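Side-chain contacts in omega transaminase (Pseudomonas sp., PDB 5LHA), which probably transfers amino groups between amines and keto compounds with a pyridoxal phosphate cofactor, held here in its aminated pyridoxamine phosphate form: residues A[43-48]-A[440-445]; A[186-191]-A[210-215]. All coordinates share one frame; numbering follows the deposited sequence.

The two contacts sit on opposite sides of the chain's centre, their own centres about 39 Å apart and their nearest atoms about 22 Å apart, so neither touches the other. Contact 1 joins a hairpin near the start of the chain to the C-terminal helix 440-457; contact 2 bridges only a short span, from the end of strand 184-187 to helix 202-220. Each strand belongs to a different mixed sheet of this fold-type I enzyme. Neither contact includes a residue of the pyridoxamine phosphate pocket, which takes in Lys-293 and Asp-264. Contact 2 does share its sheet with Asp-264, at the end of strand 260-264.

Contact 1: A[43-48]-A[440-445]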
# COMPACT_ATOMS: atom_id res chain seq x y z
N ASP A 43 -26.79 -30.75 23.72
CA ASP A 43 -27.13 -30.72 25.13
C ASP A 43 -25.91 -31.15 25.95
O ASP A 43 -25.33 -32.21 25.68
CB ASP A 43 -28.33 -31.64 25.40
CG ASP A 43 -28.90 -31.48 26.78
OD1 ASP A 43 -29.80 -30.62 26.96
OD2 ASP A 43 -28.44 -32.18 27.69
N GLY A 44 -25.53 -30.33 26.92
CA GLY A 44 -24.33 -30.64 27.69
C GLY A 44 -23.12 -30.54 26.78
O GLY A 44 -22.92 -29.53 26.09
N ASN A 45 -22.28 -31.58 26.78
CA ASN A 45 -21.12 -31.65 25.90
C ASN A 45 -21.35 -32.63 24.75
O ASN A 45 -20.38 -33.10 24.13
CB ASN A 45 -19.86 -32.02 26.70
CG ASN A 45 -19.48 -30.95 27.73
OD1 ASN A 45 -19.95 -29.82 27.67
ND2 ASN A 45 -18.63 -31.32 28.69
N TYR A 46 -22.61 -32.93 24.42
CA TYR A 46 -22.96 -33.87 23.37
C TYR A 46 -23.80 -33.16 22.31
O TYR A 46 -24.52 -32.21 22.60
CB TYR A 46 -23.73 -35.08 23.92
CG TYR A 46 -22.88 -36.06 24.70
CD1 TYR A 46 -22.58 -35.83 26.04
CD2 TYR A 46 -22.36 -37.20 24.09
CE1 TYR A 46 -21.79 -36.72 26.75
CE2 TYR A 46 -21.57 -38.09 24.79
CZ TYR A 46 -21.29 -37.85 26.13
OH TYR A 46 -20.50 -38.75 26.83
N ILE A 47 -23.65 -33.62 21.06
CA ILE A 47 -24.47 -33.15 19.95
C ILE A 47 -24.99 -34.35 19.16
O ILE A 47 -24.40 -35.43 19.17
CB ILE A 47 -23.71 -32.18 19.00
CG1 ILE A 47 -22.50 -32.89 18.38
CG2 ILE A 47 -23.26 -30.95 19.77
CD1 ILE A 47 -21.51 -31.97 17.71
N THR A 48 -26.11 -34.14 18.48
CA THR A 48 -26.80 -35.18 17.73
C THR A 48 -27.13 -34.67 16.34
O THR A 48 -27.63 -33.55 16.20
CB THR A 48 -28.06 -35.62 18.48
OG1 THR A 48 -27.73 -35.83 19.86
CG2 THR A 48 -28.63 -36.92 17.91
N ARG A 440 -13.27 -36.37 33.55
CA ARG A 440 -12.37 -37.50 33.37
C ARG A 440 -12.98 -38.52 32.42
O ARG A 440 -12.34 -38.97 31.47
CB ARG A 440 -12.08 -38.17 34.72
CG ARG A 440 -11.21 -37.39 35.69
CD ARG A 440 -10.79 -38.32 36.82
NE ARG A 440 -9.95 -37.68 37.83
CZ ARG A 440 -9.67 -38.24 39.00
NH1 ARG A 440 -10.16 -39.44 39.29
NH2 ARG A 440 -8.90 -37.61 39.88
N ASP A 441 -14.23 -38.90 32.69
CA ASP A 441 -14.95 -39.89 31.89
C ASP A 441 -14.98 -39.51 30.42
O ASP A 441 -14.61 -40.30 29.55
CB ASP A 441 -16.36 -40.05 32.46
CG ASP A 441 -17.38 -40.41 31.40
OD1 ASP A 441 -17.37 -41.58 30.95
OD2 ASP A 441 -18.20 -39.53 31.03
N GLU A 442 -15.42 -38.28 30.11
CA GLU A 442 -15.49 -37.88 28.71
C GLU A 442 -14.10 -37.79 28.09
O GLU A 442 -13.93 -38.12 26.92
CB GLU A 442 -16.21 -36.54 28.59
CG GLU A 442 -17.66 -36.57 29.01
CD GLU A 442 -18.24 -35.18 29.18
OE1 GLU A 442 -17.47 -34.25 29.49
OE2 GLU A 442 -19.46 -35.01 29.01
N ALA A 443 -13.09 -37.37 28.87
CA ALA A 443 -11.73 -37.34 28.35
C ALA A 443 -11.26 -38.73 27.93
O ALA A 443 -10.56 -38.88 26.92
CB ALA A 443 -10.78 -36.74 29.39
N GLY A 444 -11.62 -39.76 28.71
CA GLY A 444 -11.32 -41.12 28.30
C GLY A 444 -12.06 -41.55 27.05
O GLY A 444 -11.53 -42.29 26.22
N LEU A 445 -13.32 -41.12 26.91
CA LEU A 445 -14.08 -41.42 25.69
C LEU A 445 -13.38 -40.87 24.46
O LEU A 445 -13.35 -41.52 23.40
CB LEU A 445 -15.50 -40.86 25.79
CG LEU A 445 -16.31 -40.82 24.49
CD1 LEU A 445 -16.44 -42.21 23.87
CD2 LEU A 445 -17.68 -40.21 24.74
O HOH W 1 -22.09 -34.03 28.81
O HOH W 2 -20.45 -38.24 29.58
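Asn-45 and Glu-442 mark the closest backbone approach, CA to CA 8.9 Å, where the type II' beta turn Asp-43 to Tyr-46 of a beta hairpin faces the start of helix 440-457, and side chains and water span the gap. This packs the hairpin of strands 37-43 and 46-49 against the C-terminal helix of the fold-type I chain. Asn-45 ND2 donates to Glu-442 OE1 over 3.3 Å, at an N-H...O angle of 161°. The oxygen lies in the amide plane of Asn-45, but the nitrogen reaches it on the syn side, tilted 21° from the carboxylate plane. Thr-437 OG1 is a second and stronger partner of that ND2, which ties the turn to the loop leading into the helix. The carboxylate gets this far because the Glu-442 chain is extended beyond CG. Its other oxygen, OE2, passes 3.7 Å from Tyr-46 CE1, with ring and carboxylate planes 61° apart. OE2 also takes a 2.8 Å hydrogen bond from a water that accepts from Asn-45 N, so one acid holds both backbone and side chain of Asn-45. Tyr-46 and Leu-445 come from opposite directions, with Tyr-46 OH 3.8 Å from Leu-445 CD2. A second water, in the ring plane at the edge, lies 2.8 Å from Tyr-46 OH and donates to Asp-441 OD2 over 3.0 Å.

Contact 2: A[186-191]-A[210-215]; sequences LLDTPW and IRQLEE
The amide of Gln-212 and the carboxylate of Asp-188 cross at about a right angle as side chains, their planes 32° apart, and two hydrogen bonds run along the amide's own plane. On one corner NE2 gives a nearly straight bond (177°) to Asp-188 OD2 at 2.7 Å, taking the anti lone pair; on the other, OE1 accepts from Asp-188 N at 2.8 Å, in the carbonyl plane. Gripped at both corners, the amide is fixed in its rotation. Gln-212 spans the gap fully stretched, with CG opposite the backbone N (chi1 179°) and the chain extended beyond it. Beside this pair two leucines meet at a slant: Leu-187 CD1 presses on Leu-213 CD1 at 3.5 Å, closer than two methyl groups normally sit. Both also touch Leu-151 of strand 149-153, so helix 202-220 is packed against the sheet of the fold-type I large domain beside its outermost strand within this chain, 184-187. Replacing Gln-212 by alanine removes both amide groups, and Asp-188 N and OD2 would probably lose these mates, letting the acid turn. One primary amide supplies both the N-H for the carboxylate and the C=O for the backbone N-H, satisfying a donor and an acceptor of one residue where strand 184-187 ends.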
# COMPACT_ATOMS: atom_id res chain seq x y z
N LEU A 186 6.00 -10.45 9.63
CA LEU A 186 5.89 -11.72 10.35
C LEU A 186 7.19 -12.08 11.06
O LEU A 186 8.29 -11.85 10.55
CB LEU A 186 5.50 -12.86 9.41
CG LEU A 186 4.03 -12.97 9.05
CD1 LEU A 186 3.79 -14.22 8.23
CD2 LEU A 186 3.21 -12.99 10.30
N LEU A 187 7.04 -12.66 12.24
CA LEU A 187 8.13 -13.21 13.02
C LEU A 187 7.94 -14.72 13.10
O LEU A 187 6.82 -15.21 12.98
CB LEU A 187 8.15 -12.60 14.43
CG LEU A 187 8.11 -11.07 14.44
CD1 LEU A 187 7.68 -10.54 15.78
CD2 LEU A 187 9.49 -10.53 14.08
N ASP A 188 9.03 -15.45 13.29
CA ASP A 188 8.91 -16.89 13.44
C ASP A 188 8.24 -17.23 14.76
O ASP A 188 8.29 -16.47 15.72
CB ASP A 188 10.28 -17.57 13.34
CG ASP A 188 10.73 -17.79 11.91
OD1 ASP A 188 10.06 -18.56 11.18
OD2 ASP A 188 11.76 -17.20 11.50
N THR A 189 7.58 -18.33 14.78
CA THR A 189 6.94 -18.63 16.05
C THR A 189 7.79 -19.60 16.86
O THR A 189 8.47 -20.46 16.29
CB THR A 189 5.55 -19.23 15.83
OG1 THR A 189 4.98 -19.61 17.09
CG2 THR A 189 5.61 -20.46 14.92
N PRO A 190 7.81 -19.49 18.20
CA PRO A 190 8.61 -20.43 19.00
C PRO A 190 7.96 -21.81 19.07
O PRO A 190 7.35 -22.19 20.08
CB PRO A 190 8.69 -19.74 20.36
CG PRO A 190 7.47 -18.91 20.42
CD PRO A 190 7.23 -18.42 19.02
N TRP A 191 8.10 -22.55 17.97
CA TRP A 191 7.45 -23.84 17.73
C TRP A 191 8.53 -24.92 17.80
O TRP A 191 9.42 -24.96 16.94
CB TRP A 191 6.76 -23.84 16.37
CG TRP A 191 5.88 -25.04 16.06
CD1 TRP A 191 5.48 -26.02 16.93
CD2 TRP A 191 5.31 -25.37 14.79
NE1 TRP A 191 4.69 -26.94 16.27
CE2 TRP A 191 4.58 -26.56 14.96
CE3 TRP A 191 5.35 -24.77 13.53
CZ2 TRP A 191 3.89 -27.17 13.91
CZ3 TRP A 191 4.67 -25.38 12.49
CH2 TRP A 191 3.94 -26.56 12.68
N ILE A 210 13.49 -14.19 20.12
CA ILE A 210 13.62 -12.83 20.64
C ILE A 210 14.72 -12.06 19.91
O ILE A 210 14.55 -10.89 19.56
CB ILE A 210 13.86 -12.87 22.16
CG1 ILE A 210 12.61 -13.40 22.85
CG2 ILE A 210 14.20 -11.50 22.69
CD1 ILE A 210 11.42 -12.51 22.61
N ARG A 211 15.86 -12.71 19.68
CA ARG A 211 16.93 -12.06 18.92
C ARG A 211 16.45 -11.67 17.53
O ARG A 211 16.75 -10.57 17.04
CB ARG A 211 18.15 -12.97 18.85
CG ARG A 211 19.18 -12.52 17.84
CD ARG A 211 20.39 -13.43 17.85
NE ARG A 211 21.09 -13.42 16.57
CZ ARG A 211 22.18 -14.12 16.30
NH1 ARG A 211 22.71 -14.90 17.24
NH2 ARG A 211 22.74 -14.06 15.10
N GLN A 212 15.69 -12.56 16.87
CA GLN A 212 15.08 -12.22 15.59
C GLN A 212 14.16 -11.02 15.73
O GLN A 212 14.09 -10.16 14.83
CB GLN A 212 14.31 -13.42 15.03
CG GLN A 212 13.62 -13.16 13.69
CD GLN A 212 12.73 -14.33 13.25
OE1 GLN A 212 11.59 -14.45 13.69
NE2 GLN A 212 13.26 -15.18 12.38
N LEU A 213 13.41 -10.95 16.83
CA LEU A 213 12.48 -9.84 17.03
C LEU A 213 13.23 -8.50 17.19
O LEU A 213 12.83 -7.49 16.60
CB LEU A 213 11.59 -10.13 18.23
CG LEU A 213 10.72 -9.01 18.80
CD1 LEU A 213 9.72 -8.53 17.77
CD2 LEU A 213 10.00 -9.52 20.03
N GLU A 214 14.31 -8.48 17.98
CA GLU A 214 15.09 -7.25 18.11
C GLU A 214 15.66 -6.81 16.78
O GLU A 214 15.69 -5.61 16.47
CB GLU A 214 16.22 -7.43 19.12
CG GLU A 214 15.76 -7.60 20.52
CD GLU A 214 16.87 -8.00 21.46
OE1 GLU A 214 17.95 -8.44 21.00
OE2 GLU A 214 16.66 -7.87 22.68
N GLU A 215 16.16 -7.76 15.99
CA GLU A 215 16.76 -7.41 14.71
C GLU A 215 15.72 -6.80 13.77
O GLU A 215 16.00 -5.80 13.11
CB GLU A 215 17.40 -8.65 14.09
CG GLU A 215 18.68 -9.08 14.81
CD GLU A 215 19.10 -10.50 14.49
OE1 GLU A 215 18.34 -11.19 13.78
OE2 GLU A 215 20.18 -10.92 14.95